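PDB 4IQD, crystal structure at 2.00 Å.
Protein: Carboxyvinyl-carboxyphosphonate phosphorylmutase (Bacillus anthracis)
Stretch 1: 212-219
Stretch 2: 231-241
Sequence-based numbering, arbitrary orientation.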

# COMPACT_ATOMS: atom_id res chain seq x y z
N ALA A 212 -9.65 30.06 -15.01
CA ALA A 212 -8.71 29.00 -14.67
C ALA A 212 -9.16 27.69 -15.29
O ALA A 212 -10.34 27.49 -15.55
CB ALA A 212 -8.59 28.85 -13.16
N PRO A 213 -8.20 26.78 -15.54
CA PRO A 213 -8.57 25.41 -15.91
C PRO A 213 -9.36 24.76 -14.78
O PRO A 213 -9.14 25.09 -13.62
CB PRO A 213 -7.22 24.72 -16.07
CG PRO A 213 -6.27 25.81 -16.38
CD PRO A 213 -6.75 27.00 -15.61
N LEU A 214 -10.26 23.85 -15.12
CA LEU A 214 -11.09 23.22 -14.10
C LEU A 214 -10.83 21.73 -14.01
O LEU A 214 -10.52 21.08 -15.00
CB LEU A 214 -12.57 23.48 -14.37
CG LEU A 214 -12.98 24.95 -14.42
CD1 LEU A 214 -14.48 25.08 -14.53
CD2 LEU A 214 -12.46 25.70 -13.21
N LEU A 215 -10.96 21.20 -12.79
CA LEU A 215 -10.78 19.79 -12.51
C LEU A 215 -12.13 19.15 -12.25
O LEU A 215 -12.99 19.75 -11.60
CB LEU A 215 -9.88 19.63 -11.28
CG LEU A 215 -9.38 18.26 -10.79
CD1 LEU A 215 -8.19 18.49 -9.89
CD2 LEU A 215 -10.44 17.47 -10.03
N ALA A 216 -12.31 17.94 -12.75
CA ALA A 216 -13.52 17.17 -12.49
C ALA A 216 -13.17 16.00 -11.59
O ALA A 216 -12.16 15.33 -11.79
CB ALA A 216 -14.12 16.68 -13.79
N ASN A 217 -14.01 15.76 -10.59
CA ASN A 217 -13.79 14.68 -9.63
C ASN A 217 -14.61 13.44 -9.96
O ASN A 217 -15.78 13.36 -9.59
CB ASN A 217 -14.16 15.16 -8.23
CG ASN A 217 -13.95 14.09 -7.16
OD1 ASN A 217 -13.15 13.17 -7.34
ND2 ASN A 217 -14.65 14.23 -6.05
N MSE A 218 -14.01 12.48 -10.64
CA MSE A 218 -14.73 11.25 -10.94
C MSE A 218 -14.60 10.13 -9.93
O MSE A 218 -14.08 9.06 -10.23
CB MSE A 218 -14.46 10.74 -12.35
CG MSE A 218 -15.45 11.27 -13.34
SE MSE A 218 -17.22 10.42 -13.32
CE MSE A 218 -17.93 10.88 -11.58
N THR A 219 -15.09 10.39 -8.73
CA THR A 219 -15.11 9.38 -7.69
C THR A 219 -16.43 8.62 -7.76
O THR A 219 -17.47 9.19 -8.07
CB THR A 219 -14.88 10.00 -6.30
OG1 THR A 219 -14.79 8.97 -5.31
CG2 THR A 219 -15.99 10.97 -5.95
N GLU A 231 -16.62 13.63 -22.45
CA GLU A 231 -17.78 14.40 -22.04
C GLU A 231 -17.37 15.60 -21.19
O GLU A 231 -17.69 16.72 -21.54
CB GLU A 231 -18.81 13.51 -21.33
CG GLU A 231 -19.72 12.76 -22.30
CD GLU A 231 -20.42 11.58 -21.68
OE1 GLU A 231 -21.48 11.17 -22.20
OE2 GLU A 231 -19.92 11.04 -20.68
N PHE A 232 -16.63 15.36 -20.11
CA PHE A 232 -16.11 16.46 -19.29
C PHE A 232 -15.37 17.51 -20.09
O PHE A 232 -15.45 18.70 -19.79
CB PHE A 232 -15.16 15.93 -18.22
CG PHE A 232 -15.84 15.19 -17.11
CD1 PHE A 232 -15.62 13.84 -16.94
CD2 PHE A 232 -16.69 15.85 -16.24
CE1 PHE A 232 -16.24 13.16 -15.93
CE2 PHE A 232 -17.31 15.17 -15.22
CZ PHE A 232 -17.09 13.82 -15.07
N ALA A 233 -14.65 17.07 -21.12
CA ALA A 233 -13.81 17.96 -21.91
C ALA A 233 -14.61 19.03 -22.65
O ALA A 233 -14.28 20.20 -22.58
CB ALA A 233 -12.96 17.16 -22.89
N ASN A 234 -15.66 18.63 -23.35
CA ASN A 234 -16.45 19.61 -24.09
C ASN A 234 -17.39 20.37 -23.17
O ASN A 234 -18.03 21.34 -23.57
CB ASN A 234 -17.20 18.98 -25.26
CG ASN A 234 -18.08 17.82 -24.84
OD1 ASN A 234 -18.89 17.93 -23.91
ND2 ASN A 234 -17.93 16.69 -25.51
N MSE A 235 -17.46 19.92 -21.92
CA MSE A 235 -18.32 20.55 -20.94
C MSE A 235 -17.57 21.58 -20.12
O MSE A 235 -18.14 22.24 -19.25
CB MSE A 235 -18.95 19.49 -20.04
CG MSE A 235 -19.89 18.53 -20.78
SE MSE A 235 -21.10 17.76 -19.49
CE MSE A 235 -21.35 19.47 -18.66
N GLY A 236 -16.27 21.72 -20.40
CA GLY A 236 -15.49 22.80 -19.83
C GLY A 236 -14.40 22.39 -18.85
O GLY A 236 -13.95 23.22 -18.06
N PHE A 237 -14.00 21.13 -18.89
CA PHE A 237 -12.95 20.64 -17.99
C PHE A 237 -11.68 20.27 -18.75
O PHE A 237 -11.73 19.85 -19.90
CB PHE A 237 -13.45 19.45 -17.17
CG PHE A 237 -14.42 19.83 -16.10
CD1 PHE A 237 -13.98 20.30 -14.88
CD2 PHE A 237 -15.78 19.73 -16.32
CE1 PHE A 237 -14.87 20.66 -13.90
CE2 PHE A 237 -16.68 20.08 -15.33
CZ PHE A 237 -16.22 20.55 -14.12
N GLN A 238 -10.54 20.44 -18.09
CA GLN A 238 -9.26 20.20 -18.73
C GLN A 238 -8.45 19.12 -18.02
O GLN A 238 -7.35 18.77 -18.45
CB GLN A 238 -8.47 21.50 -18.83
CG GLN A 238 -9.27 22.61 -19.50
CD GLN A 238 -8.55 23.93 -19.51
OE1 GLN A 238 -7.35 24.00 -19.80
NE2 GLN A 238 -9.28 25.00 -19.21
N MSE A 239 -9.01 18.58 -16.94
CA MSE A 239 -8.41 17.46 -16.25
C MSE A 239 -9.46 16.77 -15.40
O MSE A 239 -10.43 17.40 -14.97
CB MSE A 239 -7.23 17.91 -15.39
CG MSE A 239 -7.61 18.40 -14.01
SE MSE A 239 -6.17 19.37 -13.12
CE MSE A 239 -6.39 21.09 -14.01
N VAL A 240 -9.29 15.47 -15.18
CA VAL A 240 -10.25 14.70 -14.40
C VAL A 240 -9.55 13.64 -13.56
O VAL A 240 -8.66 12.94 -14.04
CB VAL A 240 -11.32 14.05 -15.31
CG1 VAL A 240 -10.68 13.37 -16.50
CG2 VAL A 240 -12.17 13.07 -14.52
N ILE A 241 -9.95 13.55 -12.30
CA ILE A 241 -9.34 12.60 -11.38
C ILE A 241 -10.23 11.40 -11.09
O ILE A 241 -11.46 11.50 -11.08
CB ILE A 241 -8.96 13.28 -10.05
CG1 ILE A 241 -10.20 13.87 -9.39
CG2 ILE A 241 -7.91 14.36 -10.27
CD1 ILE A 241 -9.92 14.50 -8.05
O HOH W 1 -11.21 24.32 -17.61

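Parallel β-strands cannot pair residue against residue as antiparallel strands do; each hydrogen-bonding residue on one strand reaches to two residues on the other that flank its neighbour in register. The contact between residues 212-219 and 231-241 of this phosphorylmutase is a compact example. Ala216 lies in register with Val240, their CA atoms 4.5 Å apart, yet its backbone bonds go to the residues before and after Val240: Ala216 N donates to Met239 O at 3.0 Å, and Ile241 N donates to Ala216 O at 2.9 Å. The ladder extends one step further where Met218 N donates to Ile241 O at 2.8 Å, a short bond but a bent one, with an angle of 137° at the hydrogen. At the other end, Leu214 O receives a nearly straight bond from Gln238 N at 3.2 Å and a weak one from Met239 N at 3.5 Å. CA-H...O contacts accompany the ladder, with Val240 CA 3.3 Å from Ala216 O and Leu215 CA 3.4 Å from Met239 O.

Alternation along the strands then sorts the side chains. On the face carrying Leu215, Met239, Asn217 and Ile241, the packing is largely aliphatic: Leu215 CG lies 3.7 Å from CG of Met239, a selenomethionine, and Leu215 CD2 lies 3.6 Å from Ile241 CD1. Asn217 OD1 is 3.6 Å from Ile241 CD1 and is buried without a polar partner in the model.

The face carrying Ala216 and Val240 is aromatic in character. The Ala216 methyl serves two rings at once: its CB lies over a face of Phe232 and over a face of Phe237, 3.9 Å from each ring centroid. The methyl carbon lies 23° off the normal of the Phe232 ring and 17° off that of the Phe237 ring. Selenomethionine Met218 meets Phe232 differently, its CG 3.3 Å from Phe232 CE1 while its SE sits at the ring edge, 5.0 Å from the centroid. Leu214 CB adds a 3.5 Å contact with Phe237 CD1.

The helix that enters this stretch at Glu231 closes with a Schellman motif, in which Phe237 N bonds back to Phe232 O at 3.0 Å. Gly236 has a phi of 113°, at which a CB would be jammed against the preceding carbonyl oxygen. Its own carbonyl takes part in the contact through a water that donates to Gly236 O at 3.0 Å and accepts from Leu214 N at 2.7 Å and Gln238 NE2 at 2.6 Å, so that one solvent molecule links the two stretches just beyond the Leu214 end of the ladder.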